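Side-chain contacts in pyocin-S2 (Pseudomonas aeruginosa, PDB 5ODW), which kills sensitive bacterial cells by breaking down chromosomal DNA, and is represented here by its largely helical N-terminal part, which lacks the nuclease domain: residues 59-64 with 161-166; 126-131 with 138-143. All blocks are in the same frame, centred on the assembly; numbering follows the deposited sequence.

Interaction 1 (59-64 with 161-166); sequences STLDKS and SELAKA
Leu61 and Leu163 meet with no flat group between them; the planar carboxylate of Asp62 lies beside this aliphatic helix-helix contact, while that of Glu162 is on the other side of its helix, away from helix 47-70. The Asp62 carboxylate is held through OD1 by Arg58, one turn earlier on its own helix, and by the Tyr167 hydroxyl of the partner helix. Glu162 offers one oxygen to Arg158 and the other to Arg123. Helix 47-70 here packs on the long helix 153-204 in the helical N-terminal domain. The contact is small, 111 Å² in all, but all three touching residues are buried, and Leu61 supplies more than half of the area. With CG anti to the backbone N (chi1 -166°), Leu61 directs its isobutyl group at the partner helix, and the CD2 branch does the touching: CD2 of Leu61 lies 3.5 Å from CB of Leu163. That same CD2 of Leu61 is 4.3 Å from the backbone N of Ala164. The two leucine side chains cross at about a right angle, and Leu163 is met at CB, the root of its side chain, which also packs on Phe133 and Ser137 of helix 133-148. Val12 of strand 12-14 touches Leu61 as well. One turn past Thr60, OG of Ser64 donates to the carbonyl O of Thr60 at 2.7 Å, with a C=O...donor angle of 167°.

Interaction 2 (126-131 with 138-143); sequences NLYTAS and ESMYQS
Met140 lays its terminal methyl over one face of the Tyr128 ring, a CH-pi and Met-aromatic contact that joins the loop before helix 133-148 to that helix. CE of Met140 stands 4.0 Å from the Tyr128 ring centroid and is displaced toward the rim, nearest CE1 of Tyr128 at 3.7 Å. The sulfur follows obliquely, SD of Met140 being 5.0 Å from that centroid. On the loop side the methyl also meets Leu127, whose CB lies 4.0 Å from CE of Met140. Chi1 of Met140 is -174°, with CG swung opposite the backbone N, and the chain runs extended from there to the loop.

Around this first shell, Tyr128 is fixed at its far end by a hydrogen bond of its hydroxyl with Gln144, and its ring meets His159 edge-to-face; Met140 packs on His159 too. Leu127 makes backbone hydrogen bonds to the other protein in the assembly, consistent with a place in the receptor-binding surface. Two reciprocal bonds join Asn126 and Thr129 across a turn with helical backbone angles. N of Asn126 donates to OG1 of Thr129 at 3.3 Å; in return, in an Asx motif, N of Thr129 reaches OD1 of Asn126 at 2.8 Å, tilted 19° from the amide's carbonyl plane.

Both contacts are buried, but interaction 1 lies nearer the centre of the chain and interaction 2 farther out, beside the other protein of the assembly, which does not touch interaction 1. Interaction 1 joins two helices distant in sequence through aliphatic side chains, with no hydrogen bond across it; interaction 2, nested within the chain loop that interaction 1 closes, ties a loop to the helix following it through a methionine methyl on a tyrosine ring face, beside Leu127. Helix 153-204 serves both: 161-166 belongs to it, and His159, Arg158 and Glu162 touch Tyr128. The two contacts touch where OE1 of Glu162 lies 3.4 Å from CB of Tyr128, their centres being about 14 Å apart.

Interaction 1 (59-64 with 161-166)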
ATOM      1  N   SER C  59      37.771   4.219  -1.647  1.00 44.48           N
ATOM      2  CA  SER C  59      39.010   4.900  -2.082  1.00 45.61           C
ATOM      3  C   SER C  59      40.157   4.856  -1.022  1.00 48.70           C
ATOM      4  O   SER C  59      41.274   4.448  -1.361  1.00 47.47           O
ATOM      5  CB  SER C  59      38.726   6.327  -2.535  1.00 50.57           C
ATOM      6  OG  SER C  59      37.821   6.959  -1.647  1.00 60.98           O
ATOM      7  N   THR C  60      39.843   5.182   0.262  1.00 45.13           N
ATOM      8  CA  THR C  60      40.772   5.165   1.407  1.00 45.87           C
ATOM      9  C   THR C  60      41.339   3.791   1.739  1.00 51.42           C
ATOM     10  O   THR C  60      42.391   3.708   2.373  1.00 52.06           O
ATOM     11  CB  THR C  60      40.134   5.768   2.647  1.00 56.04           C
ATOM     12  OG1 THR C  60      38.788   5.324   2.709  1.00 59.42           O
ATOM     13  CG2 THR C  60      40.175   7.288   2.645  1.00 58.48           C
ATOM     14  N   LEU C  61      40.637   2.727   1.330  1.00 47.71           N
ATOM     15  CA  LEU C  61      41.006   1.330   1.523  1.00 47.41           C
ATOM     16  C   LEU C  61      41.840   0.842   0.317  1.00 51.43           C
ATOM     17  O   LEU C  61      42.803   0.086   0.498  1.00 51.36           O
ATOM     18  CB  LEU C  61      39.708   0.534   1.643  1.00 47.18           C
ATOM     19  CG  LEU C  61      39.782  -0.884   2.178  1.00 52.89           C
ATOM     20  CD1 LEU C  61      39.773  -0.897   3.703  1.00 53.37           C
ATOM     21  CD2 LEU C  61      38.584  -1.680   1.702  1.00 56.24           C
ATOM     22  N   ASP C  62      41.479   1.298  -0.908  1.00 47.33           N
ATOM     23  CA  ASP C  62      42.176   0.972  -2.166  1.00 47.42           C
ATOM     24  C   ASP C  62      43.531   1.669  -2.277  1.00 49.62           C
ATOM     25  O   ASP C  62      44.486   1.070  -2.776  1.00 47.97           O
ATOM     26  CB  ASP C  62      41.321   1.353  -3.396  1.00 49.60           C
ATOM     27  CG  ASP C  62      40.082   0.521  -3.616  1.00 56.76           C
ATOM     28  OD1 ASP C  62      39.909  -0.487  -2.902  1.00 57.54           O
ATOM     29  OD2 ASP C  62      39.265   0.901  -4.476  1.00 60.81           O
ATOM     30  N   LYS C  63      43.585   2.955  -1.864  1.00 47.16           N
ATOM     31  CA  LYS C  63      44.784   3.800  -1.882  1.00 48.53           C
ATOM     32  C   LYS C  63      45.717   3.470  -0.714  1.00 53.10           C
ATOM     33  O   LYS C  63      46.884   3.865  -0.727  1.00 53.81           O
ATOM     34  CB  LYS C  63      44.422   5.293  -1.968  1.00 51.56           C
ATOM     35  CG  LYS C  63      43.621   5.600  -3.246  1.00 63.07           C
ATOM     36  CD  LYS C  63      42.917   6.956  -3.239  1.00 66.93           C
ATOM     37  CE  LYS C  63      43.660   7.985  -4.058  1.00 74.06           C
ATOM     38  NZ  LYS C  63      43.851   7.559  -5.476  1.00 82.19           N
ATOM     39  N   SER C  64      45.214   2.692   0.260  1.00 49.08           N
ATOM     40  CA  SER C  64      46.005   2.190   1.370  1.00 49.18           C
ATOM     41  C   SER C  64      46.648   0.875   0.964  1.00 54.46           C
ATOM     42  O   SER C  64      47.765   0.587   1.388  1.00 54.98           O
ATOM     43  CB  SER C  64      45.157   2.014   2.618  1.00 52.56           C
ATOM     44  OG  SER C  64      44.925   3.274   3.226  1.00 63.40           O
ATOM     45  N   SER C 161      35.227  -4.645   5.853  1.00 34.11           N
ATOM     46  CA  SER C 161      35.940  -5.666   6.649  1.00 34.76           C
ATOM     47  C   SER C 161      36.416  -6.832   5.762  1.00 40.68           C
ATOM     48  O   SER C 161      37.547  -7.285   5.910  1.00 41.86           O
ATOM     49  CB  SER C 161      35.068  -6.196   7.788  1.00 37.93           C
ATOM     50  OG  SER C 161      34.733  -5.171   8.713  1.00 48.39           O
ATOM     51  N   GLU C 162      35.563  -7.270   4.815  1.00 38.38           N
ATOM     52  CA  GLU C 162      35.811  -8.348   3.846  1.00 39.43           C
ATOM     53  C   GLU C 162      36.839  -7.963   2.769  1.00 44.27           C
ATOM     54  O   GLU C 162      37.483  -8.851   2.215  1.00 44.80           O
ATOM     55  CB  GLU C 162      34.489  -8.814   3.194  1.00 41.05           C
ATOM     56  CG  GLU C 162      33.576  -9.626   4.106  1.00 48.98           C
ATOM     57  CD  GLU C 162      34.084 -10.990   4.542  1.00 62.50           C
ATOM     58  OE1 GLU C 162      34.827 -11.636   3.766  1.00 63.69           O
ATOM     59  OE2 GLU C 162      33.720 -11.417   5.662  1.00 49.50           O
ATOM     60  N   LEU C 163      36.977  -6.659   2.460  1.00 41.05           N
ATOM     61  CA  LEU C 163      37.945  -6.123   1.503  1.00 40.71           C
ATOM     62  C   LEU C 163      39.251  -5.822   2.216  1.00 43.17           C
ATOM     63  O   LEU C 163      40.301  -5.830   1.580  1.00 43.03           O
ATOM     64  CB  LEU C 163      37.414  -4.861   0.809  1.00 40.56           C
ATOM     65  CG  LEU C 163      36.190  -5.049  -0.089  1.00 46.29           C
ATOM     66  CD1 LEU C 163      35.688  -3.732  -0.586  1.00 46.15           C
ATOM     67  CD2 LEU C 163      36.507  -5.917  -1.281  1.00 51.29           C
ATOM     68  N   ALA C 164      39.194  -5.555   3.544  1.00 38.97           N
ATOM     69  CA  ALA C 164      40.385  -5.332   4.368  1.00 38.20           C
ATOM     70  C   ALA C 164      41.141  -6.668   4.377  1.00 41.42           C
ATOM     71  O   ALA C 164      42.334  -6.680   4.083  1.00 41.42           O
ATOM     72  CB  ALA C 164      39.995  -4.923   5.789  1.00 38.51           C
ATOM     73  N   LYS C 165      40.423  -7.773   4.580  1.00 36.60           N
ATOM     74  CA  LYS C 165      40.997  -9.126   4.527  1.00 36.11           C
ATOM     75  C   LYS C 165      41.509  -9.545   3.128  1.00 39.64           C
ATOM     76  O   LYS C 165      42.572 -10.142   3.010  1.00 37.90           O
ATOM     77  CB  LYS C 165      39.991 -10.145   5.058  1.00 37.80           C
ATOM     78  CG  LYS C 165      39.800 -10.087   6.562  1.00 40.11           C
ATOM     79  CD  LYS C 165      38.611 -10.921   6.995  1.00 49.56           C
ATOM     80  CE  LYS C 165      38.466 -10.944   8.508  1.00 52.59           C
ATOM     81  NZ  LYS C 165      39.405 -11.900   9.154  1.00 50.60           N
ATOM     82  N   ALA C 166      40.737  -9.241   2.085  1.00 37.62           N
ATOM     83  CA  ALA C 166      41.108  -9.492   0.681  1.00 37.93           C
ATOM     84  C   ALA C 166      42.463  -8.843   0.313  1.00 42.23           C
ATOM     85  O   ALA C 166      43.340  -9.483  -0.278  1.00 41.59           O
ATOM     86  CB  ALA C 166      40.010  -8.966  -0.234  1.00 38.22           C
TER

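Interaction 2 (126-131 with 138-143)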
ATOM      1  N   ASN C 126      31.935 -18.300   0.285  1.00 48.01           N
ATOM      2  CA  ASN C 126      30.754 -17.469   0.133  1.00 45.99           C
ATOM      3  C   ASN C 126      31.096 -16.324  -0.821  1.00 47.70           C
ATOM      4  O   ASN C 126      32.233 -16.202  -1.273  1.00 45.75           O
ATOM      5  CB  ASN C 126      30.215 -16.977   1.478  1.00 43.39           C
ATOM      6  CG  ASN C 126      31.162 -16.043   2.180  1.00 64.25           C
ATOM      7  OD1 ASN C 126      31.842 -15.249   1.544  1.00 58.64           O
ATOM      8  ND2 ASN C 126      31.207 -16.127   3.500  1.00 57.45           N
ATOM      9  N   LEU C 127      30.124 -15.482  -1.139  1.00 44.05           N
ATOM     10  CA  LEU C 127      30.367 -14.379  -2.065  1.00 43.21           C
ATOM     11  C   LEU C 127      31.448 -13.414  -1.570  1.00 46.20           C
ATOM     12  O   LEU C 127      32.236 -12.903  -2.360  1.00 45.54           O
ATOM     13  CB  LEU C 127      29.068 -13.632  -2.367  1.00 42.37           C
ATOM     14  CG  LEU C 127      28.062 -14.439  -3.187  1.00 48.43           C
ATOM     15  CD1 LEU C 127      26.881 -13.580  -3.603  1.00 47.28           C
ATOM     16  CD2 LEU C 127      28.753 -15.017  -4.408  1.00 52.10           C
ATOM     17  N   TYR C 128      31.462 -13.149  -0.270  1.00 41.83           N
ATOM     18  CA  TYR C 128      32.446 -12.269   0.341  1.00 41.22           C
ATOM     19  C   TYR C 128      33.894 -12.763   0.233  1.00 47.61           C
ATOM     20  O   TYR C 128      34.808 -11.969   0.041  1.00 47.23           O
ATOM     21  CB  TYR C 128      32.114 -12.053   1.813  1.00 42.10           C
ATOM     22  CG  TYR C 128      30.868 -11.246   2.080  1.00 42.71           C
ATOM     23  CD1 TYR C 128      30.779  -9.919   1.690  1.00 42.47           C
ATOM     24  CD2 TYR C 128      29.795 -11.802   2.755  1.00 43.98           C
ATOM     25  CE1 TYR C 128      29.646  -9.176   1.950  1.00 40.98           C
ATOM     26  CE2 TYR C 128      28.660 -11.065   3.017  1.00 43.65           C
ATOM     27  CZ  TYR C 128      28.594  -9.754   2.613  1.00 45.59           C
ATOM     28  OH  TYR C 128      27.464  -9.024   2.876  1.00 43.06           O
ATOM     29  N   THR C 129      34.104 -14.067   0.382  1.00 45.65           N
ATOM     30  CA  THR C 129      35.450 -14.641   0.346  1.00 46.18           C
ATOM     31  C   THR C 129      36.009 -14.941  -1.042  1.00 51.86           C
ATOM     32  O   THR C 129      37.160 -15.341  -1.170  1.00 53.06           O
ATOM     33  CB  THR C 129      35.556 -15.928   1.186  1.00 54.84           C
ATOM     34  OG1 THR C 129      34.966 -17.019   0.474  1.00 57.46           O
ATOM     35  CG2 THR C 129      34.865 -15.762   2.523  1.00 52.26           C
ATOM     36  N   ALA C 130      35.207 -14.749  -2.078  1.00 48.51           N
ATOM     37  CA  ALA C 130      35.660 -15.023  -3.439  1.00 48.56           C
ATOM     38  C   ALA C 130      36.813 -14.114  -3.836  1.00 53.43           C
ATOM     39  O   ALA C 130      36.884 -12.963  -3.423  1.00 52.11           O
ATOM     40  CB  ALA C 130      34.512 -14.882  -4.424  1.00 48.80           C
ATOM     41  N   SER C 131      37.717 -14.645  -4.649  1.00 52.39           N
ATOM     42  CA  SER C 131      38.881 -13.898  -5.104  1.00 51.84           C
ATOM     43  C   SER C 131      38.452 -12.679  -5.906  1.00 56.77           C
ATOM     44  O   SER C 131      39.064 -11.619  -5.830  1.00 55.05           O
ATOM     45  CB  SER C 131      39.790 -14.794  -5.947  1.00 53.97           C
ATOM     46  OG  SER C 131      39.089 -15.347  -7.040  1.00 60.10           O
ATOM     47  N   GLU C 138      31.195  -3.441  -5.338  1.00 36.82           N
ATOM     48  CA  GLU C 138      30.277  -2.314  -5.558  1.00 36.22           C
ATOM     49  C   GLU C 138      28.921  -2.708  -6.146  1.00 40.95           C
ATOM     50  O   GLU C 138      27.886  -2.206  -5.723  1.00 39.04           O
ATOM     51  CB  GLU C 138      30.928  -1.191  -6.372  1.00 38.12           C
ATOM     52  CG  GLU C 138      30.069   0.063  -6.453  1.00 46.44           C
ATOM     53  CD  GLU C 138      30.869   1.323  -6.717  1.00 57.20           C
ATOM     54  OE1 GLU C 138      30.254   2.384  -6.939  1.00 40.85           O
ATOM     55  OE2 GLU C 138      32.110   1.258  -6.696  1.00 52.76           O
ATOM     56  N   SER C 139      28.936  -3.599  -7.129  1.00 39.83           N
ATOM     57  CA  SER C 139      27.705  -4.110  -7.734  1.00 40.33           C
ATOM     58  C   SER C 139      26.826  -4.902  -6.760  1.00 43.25           C
ATOM     59  O   SER C 139      25.611  -4.753  -6.747  1.00 43.95           O
ATOM     60  CB  SER C 139      28.051  -4.989  -8.929  1.00 47.68           C
ATOM     61  OG  SER C 139      29.191  -4.488  -9.602  1.00 62.68           O
ATOM     62  N   MET C 140      27.467  -5.752  -5.963  1.00 38.22           N
ATOM     63  CA  MET C 140      26.837  -6.592  -4.929  1.00 36.97           C
ATOM     64  C   MET C 140      26.181  -5.745  -3.824  1.00 39.91           C
ATOM     65  O   MET C 140      25.050  -6.031  -3.426  1.00 39.31           O
ATOM     66  CB  MET C 140      27.899  -7.523  -4.319  1.00 39.81           C
ATOM     67  CG  MET C 140      27.355  -8.542  -3.350  1.00 43.48           C
ATOM     68  SD  MET C 140      28.663  -9.324  -2.383  1.00 48.29           S
ATOM     69  CE  MET C 140      27.690 -10.062  -1.079  1.00 44.72           C
ATOM     70  N   TYR C 141      26.912  -4.720  -3.328  1.00 35.85           N
ATOM     71  CA  TYR C 141      26.494  -3.780  -2.285  1.00 34.39           C
ATOM     72  C   TYR C 141      25.223  -3.041  -2.689  1.00 33.83           C
ATOM     73  O   TYR C 141      24.250  -3.028  -1.932  1.00 32.91           O
ATOM     74  CB  TYR C 141      27.645  -2.801  -1.973  1.00 36.44           C
ATOM     75  CG  TYR C 141      27.338  -1.672  -1.005  1.00 39.03           C
ATOM     76  CD1 TYR C 141      27.358  -1.882   0.372  1.00 41.12           C
ATOM     77  CD2 TYR C 141      27.159  -0.367  -1.460  1.00 39.73           C
ATOM     78  CE1 TYR C 141      27.143  -0.834   1.268  1.00 40.74           C
ATOM     79  CE2 TYR C 141      26.949   0.687  -0.575  1.00 40.31           C
ATOM     80  CZ  TYR C 141      26.952   0.452   0.790  1.00 47.69           C
ATOM     81  OH  TYR C 141      26.758   1.495   1.665  1.00 48.72           O
ATOM     82  N   GLN C 142      25.224  -2.459  -3.886  1.00 28.70           N
ATOM     83  CA  GLN C 142      24.090  -1.715  -4.417  1.00 27.56           C
ATOM     84  C   GLN C 142      22.874  -2.621  -4.573  1.00 32.82           C
ATOM     85  O   GLN C 142      21.772  -2.175  -4.283  1.00 32.96           O
ATOM     86  CB  GLN C 142      24.456  -1.033  -5.741  1.00 29.23           C
ATOM     87  CG  GLN C 142      23.438   0.008  -6.186  1.00 31.61           C
ATOM     88  CD  GLN C 142      23.610   0.429  -7.614  1.00 39.99           C
ATOM     89  OE1 GLN C 142      23.812   1.608  -7.916  1.00 37.60           O
ATOM     90  NE2 GLN C 142      23.529  -0.523  -8.525  1.00 32.43           N
ATOM     91  N   SER C 143      23.078  -3.900  -4.975  1.00 30.13           N
ATOM     92  CA  SER C 143      22.025  -4.908  -5.125  1.00 30.18           C
ATOM     93  C   SER C 143      21.416  -5.227  -3.767  1.00 37.08           C
ATOM     94  O   SER C 143      20.195  -5.353  -3.669  1.00 38.16           O
ATOM     95  CB  SER C 143      22.587  -6.180  -5.730  1.00 34.12           C
ATOM     96  OG  SER C 143      23.211  -5.892  -6.966  1.00 48.08           O
TER